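Local coordinates for protein GDNF family receptor alpha-3 (Homo sapiens, PDB 2GH0) that binds the neurotrophic factor artemin, which leads to autophosphorylation and activation of the RET receptor and supports the survival of sensory and sympathetic peripheral neurons, at residues C[24-27]-C[28-32]; C[48-51]-C[52-56]; C[97-100]-C[101-104]; C[169-172]-C[173-177]; C[194-197]-C[198-202]. All coordinates share one frame; numbering follows the deposited sequence.

All five contacts are local, each within one continuous stretch of chain, and they come in series. Contacts 1 and 2 lie on the successive helices 23-35 and 43-56 of the first of the two GDNF/GAS1 domains in this fragment. Their centres are about 9 Å apart, and Leu28 packs on Phe53. Contact 1 alone meets another protein chain, so it carries the partner-binding face. Contacts 3 and 4 belong to the second domain of the fragment, with centres about 12 Å apart. Arg102 and Glu177 join them by a salt bridge that pins a helix start. Contacts 1 and 4 are about 40 Å apart. Contact 5, on helix 189-205, touches residues of both domains.

Contact 1: C[24-27]-C[28-32]; sequences KCDR and LRKAY
Asp26 and Arg29 meet through water 2, which lies in plane at the edge of the Arg29 guanidinium. This water donates to Asp26 OD1 at 2.6 Å and accepts from Arg29 NH1. The Tyr32 ring takes Arg29 O over one face, 3.7 Å above its plane and offset toward the rim; its OH bonds to Thr84 O. With CG anti to the backbone N (chi1 180°), the Asp26 carboxylate runs beside Lys30, and OD1 comes to 3.9 Å from Lys30 CG. The charged ends do not touch. Water 3 spans them, 2.5 Å from Asp26 OD2 and 3.2 Å from Lys30 NZ. Water 1 adds a weaker link between OD1 and the same amine. Lys24 and Leu28 lie side by side, with Lys24 CG 4.0 Å from Leu28 CD1. Leu28 also packs on Phe53 of helix 43-56. Four bonds of the ordinary i to i+4 kind hold the turn. A disulfide ties Cys25 to Cys19. The stronger partner of Arg29 is an acidic side chain of another protein chain, whose aromatic side chain also meets the Tyr32 ring; that chain is consistent with artemin. Asp26 OD2 has a long, weak ion pair with a basic side chain of that chain. The water-mediated carboxylate would thus probably temper the positive charge that Arg29 and Lys30 bring to this interface.

Contact 2: C[48-51]-C[52-56]; sequences RQLL and TFFEK
Arg48 and Thr52 are joined at three points. Arg48 O accepts from Thr52 N at 3.0 Å and from Thr52 OG1 at 3.1 Å, and the two donors approach from opposite faces of the carbonyl plane. The Thr52 hydroxyl donates in that second bond, and its oxygen accepts from Arg48 NH2 at 3.2 Å, tilted 17° from the guanidinium plane. NH2 reaches it because the arginine chain bends at chi2 (60°) and again at chi3, which carries the guanidinium forward along the helix, toward Thr52 and Glu55. Arg48 NH2 also faces Glu55 OE1 at 3.5 Å, in plane at the guanidinium edge, a rather long salt bridge with the two flat groups 40° apart. Leu51 CB lies over the rim of one guanidinium face, 3.4 Å above the plane. The carbonyls of Gln49, Leu50 and Leu51 are met by the amides of Phe53, Phe54 and Glu55. On the apolar side, Leu50 CD2 stands 4.5 Å from Phe54 CE1. Phe53 CD2 lies over the centre of the Phe54 ring, 3.6 Å above it, while Phe54 CD1 lies in plane at the edge of the Phe53 ring. Phe53 packs on helices 23-35 and 59-66, and Leu51 on helix 109-121. This is an amphipathic alpha-helix, with a charged outer strip and an aromatic inner one, in the disulfide-rich helical bundle of a GDNF/GAS1 domain.

Contact 3: C[97-100]-C[101-104]; sequences NCLE and LRRL
Leu99 and Arg102 are brought alongside by their torsions. Leu99 CG is anti to its carbonyl carbon (chi1 -61°), whereas Arg102 CG is anti to the backbone N (chi1 -162°) and the chain turns at chi3 (53°). Leu99 CD2 then lies over one face of the Arg102 guanidinium, 3.6 Å from NH2. The segment is the capped start of helix 98-106 in the second of the two GDNF/GAS1 domains in this fragment. Asn97 is the N-cap: its OD1 accepts from Leu99 N at 3.0 Å, with the donor above the carbonyl plane and not on a lone pair. Asn97 O opens the helical bonding by accepting from Leu101 N at 3.0 Å. Asn97 ND2 is held by Ser171, and Cys98 by its disulfide to Cys166, which fastens this helix start to the loop after strand 162-164. Glu100 and Arg103 run side by side with opposite charges; the modelled salt bridge is too short and both atoms are doubtful. Arg102 NH2 has its main partner in Glu177, on helix 175-186. Its NE is taken by water 4 at 2.9 Å, in plane at the guanidinium edge, and the same water donates to Leu99 O at 2.8 Å.

Contact 4: C[169-172]-C[173-177]; sequences RGSG and NLQEE
Ser171 and Gln175 form the tight part of this turn. Ser171 CB sits 3.6 Å from Gln175 CA and 3.7 Å from Gln175 OE1. The glutamine chain starts with CG opposite its backbone N and bends at chi2 (76°), which brings the amide back over the serine. Ser171 is buried, its OG held by Asn97 at the start of helix 98-106, while Gln175 NE2 bonds to Glu179. Two successive reverse turns make the backbone compact. Leu174 N donates to Ser171 O at 3.1 Å, closing a type II' turn with Gly172 and Asn173 at its corners. Gln175 N donates to Gly172 O at 3.3 Å, closing a second turn close to type I. Both donors stand above the carbonyl planes and not on lone pairs. The N-H...O angles are 145° in the first bond and 140° in the second. Gly172 has positive phi, a conformation readily adopted by glycine. Leu174 is the N-cap residue of helix 175-186. The outer side is looser. Asn173 and Leu174 are exposed, and across the turn Leu174 meets Ser171 O through CB, at 3.3 Å, while its end leads away. The chemistry is that of a surface turn held by its backbone and pinned on its inner side, which sets the loop after strand 162-164 into helix 175-186.

Contact 5: C[194-197]-C[198-202]; sequences AIAA and KMRFH
Lys198 begins the second half of this helical segment by donating from N to Ala194 O at 3.2 Å. Its chain bends at chi2 and chi3, and the contact is made by the base alone, Lys198 CB lying 3.5 Å from Ala194 O. Met199 follows on the buried side. Its N reaches Ile195 O at 2.9 Å, nearly along the C=O axis. The methionine is extended beyond CG and runs beside Ile195, pointing the same way. Ile195 CG2 is anti to the backbone N and points along the methionine, meeting the terminal methyl, Met199 CE, at 3.7 Å. Arg200 lies on the exposed side and folds back over the preceding turn. Its N donates to Ala196 O at 2.9 Å. A bend at chi3 (-129°) lays the guanidinium over the backbone. Ala197 CA and Ala196 C lie over one face, toward its rim, the former 3.6 Å above the plane. Arg200 NH2 comes within 3.5 Å of Ala196 CB. The same NH2 also has a long, weak ion pair with Glu193. Phe201 N bonds to Ala197 O at 2.9 Å, and its ring leads away from the turn. His202 comes last: one face of its imidazole carries Lys198 O, and its ND1 is hydrogen-bonded to the backbone O of Leu67. Ala194 and Ile195 pack on helix 135-143, whereas His202 meets Phe15. The contact is thus typical of an amphipathic C-terminal alpha-helix, here packed against residues from both GDNF/GAS1 ranges of the chain (Phe15 and Leu67; Gln135 and Leu139).

Contact 1: C[24-27]-C[28-32]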
# COMPACT_ATOMS: atom_id res chain seq x y z
N LYS C 24 -5.34 -29.46 -9.11
CA LYS C 24 -6.78 -29.75 -9.08
C LYS C 24 -7.16 -30.46 -7.79
O LYS C 24 -8.13 -30.08 -7.13
CB LYS C 24 -7.23 -30.59 -10.30
CG LYS C 24 -8.57 -31.28 -10.12
CD LYS C 24 -9.00 -32.00 -11.40
CE LYS C 24 -8.15 -33.24 -11.69
NZ LYS C 24 -8.27 -33.62 -13.15
N CYS C 25 -6.41 -31.50 -7.44
CA CYS C 25 -6.72 -32.26 -6.24
C CYS C 25 -6.48 -31.45 -4.95
O CYS C 25 -7.24 -31.57 -3.97
CB CYS C 25 -5.85 -33.53 -6.19
SG CYS C 25 -6.31 -34.71 -4.96
N ASP C 26 -5.39 -30.68 -4.92
CA ASP C 26 -5.12 -29.81 -3.78
C ASP C 26 -6.33 -28.90 -3.51
O ASP C 26 -6.75 -28.73 -2.36
CB ASP C 26 -3.88 -28.93 -4.09
CG ASP C 26 -3.54 -27.97 -2.93
OD1 ASP C 26 -3.49 -28.45 -1.78
OD2 ASP C 26 -3.39 -26.77 -3.18
N ARG C 27 -6.88 -28.29 -4.55
CA ARG C 27 -7.95 -27.29 -4.32
C ARG C 27 -9.18 -28.01 -3.75
O ARG C 27 -9.86 -27.47 -2.87
CB ARG C 27 -8.28 -26.51 -5.57
CG ARG C 27 -7.16 -25.46 -5.92
CD ARG C 27 -7.68 -24.08 -6.18
NE ARG C 27 -6.63 -23.27 -6.84
CZ ARG C 27 -6.77 -22.01 -7.19
NH1 ARG C 27 -7.92 -21.37 -6.96
NH2 ARG C 27 -5.76 -21.37 -7.77
N LEU C 28 -9.46 -29.20 -4.29
CA LEU C 28 -10.68 -29.97 -3.87
C LEU C 28 -10.54 -30.52 -2.44
O LEU C 28 -11.53 -30.60 -1.68
CB LEU C 28 -10.96 -31.11 -4.84
CG LEU C 28 -11.33 -30.61 -6.25
CD1 LEU C 28 -11.21 -31.85 -7.15
CD2 LEU C 28 -12.74 -30.11 -6.30
N ARG C 29 -9.33 -30.95 -2.09
CA ARG C 29 -9.06 -31.48 -0.73
C ARG C 29 -9.12 -30.32 0.25
O ARG C 29 -9.71 -30.44 1.32
CB ARG C 29 -7.66 -32.12 -0.67
CG ARG C 29 -7.31 -32.64 0.74
CD ARG C 29 -6.00 -33.49 0.70
NE ARG C 29 -5.50 -33.77 2.05
CZ ARG C 29 -4.67 -32.98 2.73
NH1 ARG C 29 -4.18 -31.86 2.21
NH2 ARG C 29 -4.28 -33.34 3.94
N LYS C 30 -8.53 -29.18 -0.11
CA LYS C 30 -8.56 -27.99 0.74
C LYS C 30 -10.01 -27.54 0.99
O LYS C 30 -10.34 -27.07 2.09
CB LYS C 30 -7.76 -26.83 0.10
CG LYS C 30 -6.26 -26.85 0.53
CD LYS C 30 -5.63 -25.42 0.55
CE LYS C 30 -4.39 -25.27 1.48
NZ LYS C 30 -3.36 -24.13 0.79
N ALA C 31 -10.83 -27.60 -0.06
CA ALA C 31 -12.23 -27.24 0.02
C ALA C 31 -13.02 -28.07 1.04
O ALA C 31 -13.74 -27.50 1.86
CB ALA C 31 -12.90 -27.34 -1.36
N TYR C 32 -12.89 -29.41 1.03
CA TYR C 32 -13.64 -30.17 2.03
C TYR C 32 -12.98 -30.11 3.39
O TYR C 32 -13.67 -30.18 4.41
CB TYR C 32 -13.92 -31.64 1.60
CG TYR C 32 -12.82 -32.69 1.87
CD1 TYR C 32 -12.08 -33.24 0.83
CD2 TYR C 32 -12.57 -33.14 3.18
CE1 TYR C 32 -11.10 -34.22 1.09
CE2 TYR C 32 -11.63 -34.10 3.45
CZ TYR C 32 -10.89 -34.65 2.41
OH TYR C 32 -9.91 -35.61 2.68
O HOH W 1 -2.13 -26.80 -0.04
O HOH W 2 -4.78 -29.91 -0.08
O HOH W 3 -4.21 -24.53 -2.31

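Contact 2: C[48-51]-C[52-56]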
# COMPACT_ATOMS: atom_id res chain seq x y z
N ARG C 48 -21.34 -32.01 1.14
CA ARG C 48 -21.38 -31.54 -0.24
C ARG C 48 -19.95 -31.38 -0.81
O ARG C 48 -19.67 -31.73 -1.96
CB ARG C 48 -22.09 -30.18 -0.31
CG ARG C 48 -22.16 -29.57 -1.70
CD ARG C 48 -22.94 -30.51 -2.65
NE ARG C 48 -22.01 -31.25 -3.52
CZ ARG C 48 -22.38 -32.11 -4.48
NH1 ARG C 48 -23.67 -32.37 -4.72
NH2 ARG C 48 -21.45 -32.66 -5.23
N GLN C 49 -19.03 -30.89 0.02
CA GLN C 49 -17.60 -30.76 -0.44
C GLN C 49 -16.92 -32.12 -0.59
O GLN C 49 -16.04 -32.30 -1.46
CB GLN C 49 -16.81 -29.84 0.51
CG GLN C 49 -17.31 -28.38 0.47
CD GLN C 49 -17.25 -27.84 -0.97
OE1 GLN C 49 -16.19 -27.84 -1.59
NE2 GLN C 49 -18.38 -27.49 -1.52
N LEU C 50 -17.29 -33.09 0.24
CA LEU C 50 -16.84 -34.50 0.06
C LEU C 50 -17.34 -35.09 -1.27
O LEU C 50 -16.56 -35.72 -2.03
CB LEU C 50 -17.25 -35.39 1.27
CG LEU C 50 -16.41 -35.16 2.54
CD1 LEU C 50 -17.10 -35.83 3.68
CD2 LEU C 50 -14.98 -35.75 2.41
N LEU C 51 -18.61 -34.88 -1.57
CA LEU C 51 -19.19 -35.40 -2.80
C LEU C 51 -18.47 -34.82 -4.01
O LEU C 51 -18.12 -35.55 -4.96
CB LEU C 51 -20.68 -35.07 -2.88
CG LEU C 51 -21.60 -36.00 -2.04
CD1 LEU C 51 -22.95 -35.34 -1.97
CD2 LEU C 51 -21.71 -37.39 -2.63
N THR C 52 -18.23 -33.52 -3.96
CA THR C 52 -17.51 -32.83 -5.07
C THR C 52 -16.11 -33.37 -5.20
O THR C 52 -15.62 -33.59 -6.32
CB THR C 52 -17.44 -31.36 -4.79
OG1 THR C 52 -18.79 -30.89 -4.76
CG2 THR C 52 -16.66 -30.62 -5.87
N PHE C 53 -15.46 -33.62 -4.06
CA PHE C 53 -14.07 -34.08 -4.12
C PHE C 53 -13.99 -35.39 -4.89
O PHE C 53 -13.16 -35.55 -5.73
CB PHE C 53 -13.45 -34.30 -2.70
CG PHE C 53 -12.06 -34.90 -2.77
CD1 PHE C 53 -10.98 -34.07 -3.02
CD2 PHE C 53 -11.85 -36.29 -2.65
CE1 PHE C 53 -9.67 -34.57 -3.14
CE2 PHE C 53 -10.56 -36.85 -2.76
CZ PHE C 53 -9.46 -35.96 -3.02
N PHE C 54 -14.81 -36.39 -4.55
CA PHE C 54 -14.70 -37.67 -5.23
C PHE C 54 -15.24 -37.59 -6.68
O PHE C 54 -14.84 -38.37 -7.55
CB PHE C 54 -15.38 -38.78 -4.39
CG PHE C 54 -14.63 -39.07 -3.17
CD1 PHE C 54 -15.00 -38.52 -1.95
CD2 PHE C 54 -13.45 -39.80 -3.27
CE1 PHE C 54 -14.22 -38.75 -0.83
CE2 PHE C 54 -12.65 -40.04 -2.18
CZ PHE C 54 -13.00 -39.50 -0.96
N GLU C 55 -16.17 -36.70 -6.91
CA GLU C 55 -16.65 -36.46 -8.23
C GLU C 55 -15.60 -35.85 -9.20
O GLU C 55 -15.55 -36.24 -10.38
CB GLU C 55 -17.84 -35.54 -8.15
CG GLU C 55 -18.45 -35.30 -9.41
CD GLU C 55 -19.79 -34.62 -9.24
OE1 GLU C 55 -20.15 -34.23 -8.08
OE2 GLU C 55 -20.49 -34.48 -10.28
N LYS C 56 -14.81 -34.90 -8.68
CA LYS C 56 -13.95 -34.07 -9.51
C LYS C 56 -12.47 -34.48 -9.52
O LYS C 56 -11.79 -34.29 -10.52
CB LYS C 56 -14.12 -32.57 -9.16
CG LYS C 56 -15.56 -32.03 -9.40
CD LYS C 56 -16.02 -32.24 -10.82
CE LYS C 56 -17.53 -31.90 -11.02
NZ LYS C 56 -17.75 -31.61 -12.48

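Contact 3: C[97-100]-C[101-104]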
# COMPACT_ATOMS: atom_id res chain seq x y z
N ASN C 97 -30.37 -46.87 13.24
CA ASN C 97 -30.57 -48.21 12.70
C ASN C 97 -30.22 -48.21 11.21
O ASN C 97 -30.45 -47.21 10.47
CB ASN C 97 -32.02 -48.66 12.95
CG ASN C 97 -32.27 -50.02 12.42
OD1 ASN C 97 -32.60 -50.16 11.26
ND2 ASN C 97 -32.12 -51.06 13.28
N CYS C 98 -29.58 -49.26 10.73
CA CYS C 98 -29.12 -49.20 9.32
C CYS C 98 -30.26 -49.04 8.30
O CYS C 98 -30.04 -48.38 7.26
CB CYS C 98 -28.38 -50.45 8.95
SG CYS C 98 -26.78 -50.60 9.83
N LEU C 99 -31.40 -49.69 8.59
CA LEU C 99 -32.62 -49.65 7.74
C LEU C 99 -33.29 -48.29 7.71
O LEU C 99 -33.76 -47.86 6.65
CB LEU C 99 -33.64 -50.73 8.15
CG LEU C 99 -33.12 -52.17 8.02
CD1 LEU C 99 -34.14 -53.11 8.62
CD2 LEU C 99 -32.73 -52.50 6.56
N GLU C 100 -33.35 -47.61 8.85
CA GLU C 100 -33.65 -46.13 8.88
C GLU C 100 -32.72 -45.23 8.08
O GLU C 100 -33.16 -44.31 7.39
CB GLU C 100 -33.66 -45.67 10.33
CG GLU C 100 -34.87 -46.29 10.98
CD GLU C 100 -36.08 -46.16 10.06
OE1 GLU C 100 -36.28 -44.95 9.63
OE2 GLU C 100 -36.82 -47.23 9.80
N LEU C 101 -31.43 -45.43 8.23
CA LEU C 101 -30.45 -44.72 7.41
C LEU C 101 -30.66 -44.89 5.88
O LEU C 101 -30.63 -43.91 5.11
CB LEU C 101 -29.06 -45.22 7.81
CG LEU C 101 -27.86 -44.38 7.39
CD1 LEU C 101 -27.98 -42.87 7.85
CD2 LEU C 101 -26.50 -45.04 7.84
N ARG C 102 -30.80 -46.15 5.41
CA ARG C 102 -31.13 -46.40 4.00
C ARG C 102 -32.40 -45.70 3.56
O ARG C 102 -32.51 -45.24 2.43
CB ARG C 102 -31.32 -47.89 3.73
CG ARG C 102 -31.22 -48.23 2.23
CD ARG C 102 -31.32 -49.75 1.93
NE ARG C 102 -32.53 -50.31 2.56
CZ ARG C 102 -32.79 -51.62 2.63
NH1 ARG C 102 -31.97 -52.47 2.04
NH2 ARG C 102 -33.90 -52.07 3.23
N ARG C 103 -33.38 -45.62 4.45
CA ARG C 103 -34.65 -44.94 4.14
C ARG C 103 -34.43 -43.44 3.92
O ARG C 103 -35.24 -42.76 3.10
CB ARG C 103 -35.61 -45.13 5.27
CG ARG C 103 -37.06 -44.59 4.85
CD ARG C 103 -38.04 -45.14 5.82
NE ARG C 103 -38.76 -44.06 6.51
CZ ARG C 103 -38.21 -43.34 7.50
NH1 ARG C 103 -36.92 -43.57 7.91
NH2 ARG C 103 -38.98 -42.39 8.06
N LEU C 104 -33.40 -42.94 4.68
CA LEU C 104 -33.07 -41.50 4.57
C LEU C 104 -32.34 -41.38 3.24
O LEU C 104 -32.61 -40.44 2.48
CB LEU C 104 -32.22 -41.00 5.75
CG LEU C 104 -31.63 -39.55 5.66
CD1 LEU C 104 -32.70 -38.45 5.58
CD2 LEU C 104 -30.64 -39.25 6.80
O HOH W 4 -34.52 -49.22 4.35

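Contact 4: C[169-172]-C[173-177]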
# COMPACT_ATOMS: atom_id res chain seq x y z
N ARG C 169 -28.74 -53.08 16.04
CA ARG C 169 -29.38 -53.16 17.35
C ARG C 169 -30.69 -52.39 17.23
O ARG C 169 -30.73 -51.32 16.61
CB ARG C 169 -28.47 -52.62 18.48
CG ARG C 169 -28.84 -53.26 19.86
CD ARG C 169 -28.40 -52.41 21.07
NE ARG C 169 -29.28 -52.61 22.23
CZ ARG C 169 -29.37 -51.77 23.26
NH1 ARG C 169 -28.63 -50.66 23.27
NH2 ARG C 169 -30.21 -52.03 24.27
N GLY C 170 -31.76 -52.99 17.75
CA GLY C 170 -33.14 -52.43 17.68
C GLY C 170 -33.79 -52.53 16.29
O GLY C 170 -34.76 -51.68 15.99
N SER C 171 -33.22 -53.55 15.45
CA SER C 171 -33.82 -53.91 14.15
C SER C 171 -35.07 -54.75 14.31
O SER C 171 -35.79 -54.94 13.33
CB SER C 171 -32.86 -54.69 13.27
OG SER C 171 -31.67 -53.98 13.12
N GLY C 172 -35.31 -55.28 15.52
CA GLY C 172 -36.50 -56.07 15.83
C GLY C 172 -36.58 -57.30 14.93
O GLY C 172 -35.47 -58.03 14.93
N ASN C 173 -38.06 -57.61 14.35
CA ASN C 173 -38.25 -58.73 13.40
C ASN C 173 -37.53 -58.61 12.04
O ASN C 173 -37.74 -59.50 11.16
CB ASN C 173 -39.78 -58.99 13.18
CG ASN C 173 -40.43 -59.83 14.34
OD1 ASN C 173 -41.54 -60.36 14.18
ND2 ASN C 173 -39.68 -59.92 15.39
N LEU C 174 -36.74 -57.56 11.89
CA LEU C 174 -36.07 -57.27 10.65
C LEU C 174 -34.56 -57.34 10.83
O LEU C 174 -33.80 -56.85 9.98
CB LEU C 174 -36.38 -55.86 10.20
CG LEU C 174 -37.81 -55.58 9.45
CD1 LEU C 174 -37.80 -54.24 8.74
CD2 LEU C 174 -38.05 -56.64 8.39
N GLN C 175 -34.14 -57.97 11.92
CA GLN C 175 -32.72 -58.16 12.19
C GLN C 175 -31.94 -58.65 10.96
O GLN C 175 -30.88 -58.09 10.61
CB GLN C 175 -32.56 -59.13 13.36
CG GLN C 175 -31.06 -59.30 13.74
CD GLN C 175 -30.52 -58.09 14.52
OE1 GLN C 175 -31.28 -57.41 15.21
NE2 GLN C 175 -29.22 -57.88 14.46
N GLU C 176 -32.44 -59.68 10.29
CA GLU C 176 -31.65 -60.21 9.15
C GLU C 176 -31.54 -59.22 7.98
O GLU C 176 -30.54 -59.17 7.31
CB GLU C 176 -32.17 -61.54 8.66
CG GLU C 176 -32.02 -62.63 9.72
CD GLU C 176 -32.71 -63.95 9.35
OE1 GLU C 176 -33.98 -64.06 9.30
OE2 GLU C 176 -31.94 -64.92 9.14
N GLU C 177 -32.63 -58.51 7.68
CA GLU C 177 -32.60 -57.56 6.59
C GLU C 177 -31.58 -56.52 6.92
O GLU C 177 -30.85 -56.06 6.05
CB GLU C 177 -33.95 -56.90 6.38
CG GLU C 177 -34.00 -56.24 5.02
CD GLU C 177 -35.24 -55.39 4.75
OE1 GLU C 177 -36.26 -55.53 5.44
OE2 GLU C 177 -35.14 -54.57 3.80

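Contact 5: C[194-197]-C[198-202]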
# COMPACT_ATOMS: atom_id res chain seq x y z
N ALA C 194 -10.89 -55.79 -3.54
CA ALA C 194 -10.65 -54.61 -4.35
C ALA C 194 -9.82 -53.59 -3.57
O ALA C 194 -8.84 -53.00 -4.08
CB ALA C 194 -12.02 -53.99 -4.77
N ILE C 195 -10.22 -53.33 -2.34
CA ILE C 195 -9.47 -52.42 -1.46
C ILE C 195 -8.05 -52.93 -1.19
O ILE C 195 -7.07 -52.18 -1.28
CB ILE C 195 -10.26 -52.09 -0.08
CG1 ILE C 195 -11.49 -51.19 -0.40
CG2 ILE C 195 -9.31 -51.39 0.89
CD1 ILE C 195 -12.39 -50.91 0.87
N ALA C 196 -7.94 -54.18 -0.81
CA ALA C 196 -6.62 -54.80 -0.51
C ALA C 196 -5.65 -54.70 -1.68
O ALA C 196 -4.45 -54.36 -1.52
CB ALA C 196 -6.83 -56.24 -0.16
N ALA C 197 -6.14 -55.01 -2.88
CA ALA C 197 -5.25 -54.96 -4.09
C ALA C 197 -4.74 -53.52 -4.34
O ALA C 197 -3.59 -53.30 -4.71
CB ALA C 197 -5.99 -55.50 -5.34
N LYS C 198 -5.65 -52.55 -4.17
CA LYS C 198 -5.32 -51.15 -4.40
C LYS C 198 -4.33 -50.72 -3.36
O LYS C 198 -3.37 -50.02 -3.67
CB LYS C 198 -6.60 -50.28 -4.25
CG LYS C 198 -6.41 -48.78 -4.69
CD LYS C 198 -5.74 -48.66 -6.09
CE LYS C 198 -6.62 -49.10 -7.23
NZ LYS C 198 -5.87 -48.81 -8.57
N MET C 199 -4.54 -51.14 -2.11
CA MET C 199 -3.50 -50.84 -1.11
C MET C 199 -2.12 -51.42 -1.39
O MET C 199 -1.08 -50.76 -1.13
CB MET C 199 -4.02 -51.23 0.32
CG MET C 199 -5.10 -50.21 0.81
SD MET C 199 -5.46 -50.70 2.50
CE MET C 199 -6.78 -49.55 2.88
N ARG C 200 -2.05 -52.68 -1.83
CA ARG C 200 -0.78 -53.28 -2.26
C ARG C 200 -0.15 -52.45 -3.37
O ARG C 200 1.05 -52.14 -3.35
CB ARG C 200 -0.95 -54.74 -2.74
CG ARG C 200 -1.30 -55.90 -1.66
CD ARG C 200 -1.77 -57.28 -2.51
NE ARG C 200 -3.07 -57.76 -1.94
CZ ARG C 200 -4.05 -58.25 -2.66
NH1 ARG C 200 -3.94 -58.29 -3.94
NH2 ARG C 200 -5.19 -58.67 -2.10
N PHE C 201 -0.97 -52.03 -4.33
CA PHE C 201 -0.43 -51.22 -5.44
C PHE C 201 0.18 -49.95 -4.88
O PHE C 201 1.26 -49.55 -5.25
CB PHE C 201 -1.53 -50.85 -6.45
CG PHE C 201 -1.12 -49.74 -7.38
CD1 PHE C 201 -0.06 -49.92 -8.28
CD2 PHE C 201 -1.81 -48.49 -7.35
CE1 PHE C 201 0.35 -48.85 -9.13
CE2 PHE C 201 -1.45 -47.48 -8.18
CZ PHE C 201 -0.37 -47.64 -9.06
N HIS C 202 -0.55 -49.30 -3.98
CA HIS C 202 -0.00 -48.11 -3.30
C HIS C 202 1.34 -48.30 -2.56
O HIS C 202 2.26 -47.46 -2.70
CB HIS C 202 -1.09 -47.52 -2.36
CG HIS C 202 -2.21 -46.91 -3.12
ND1 HIS C 202 -3.47 -46.78 -2.61
CD2 HIS C 202 -2.26 -46.42 -4.39
CE1 HIS C 202 -4.26 -46.21 -3.51
NE2 HIS C 202 -3.56 -45.99 -4.61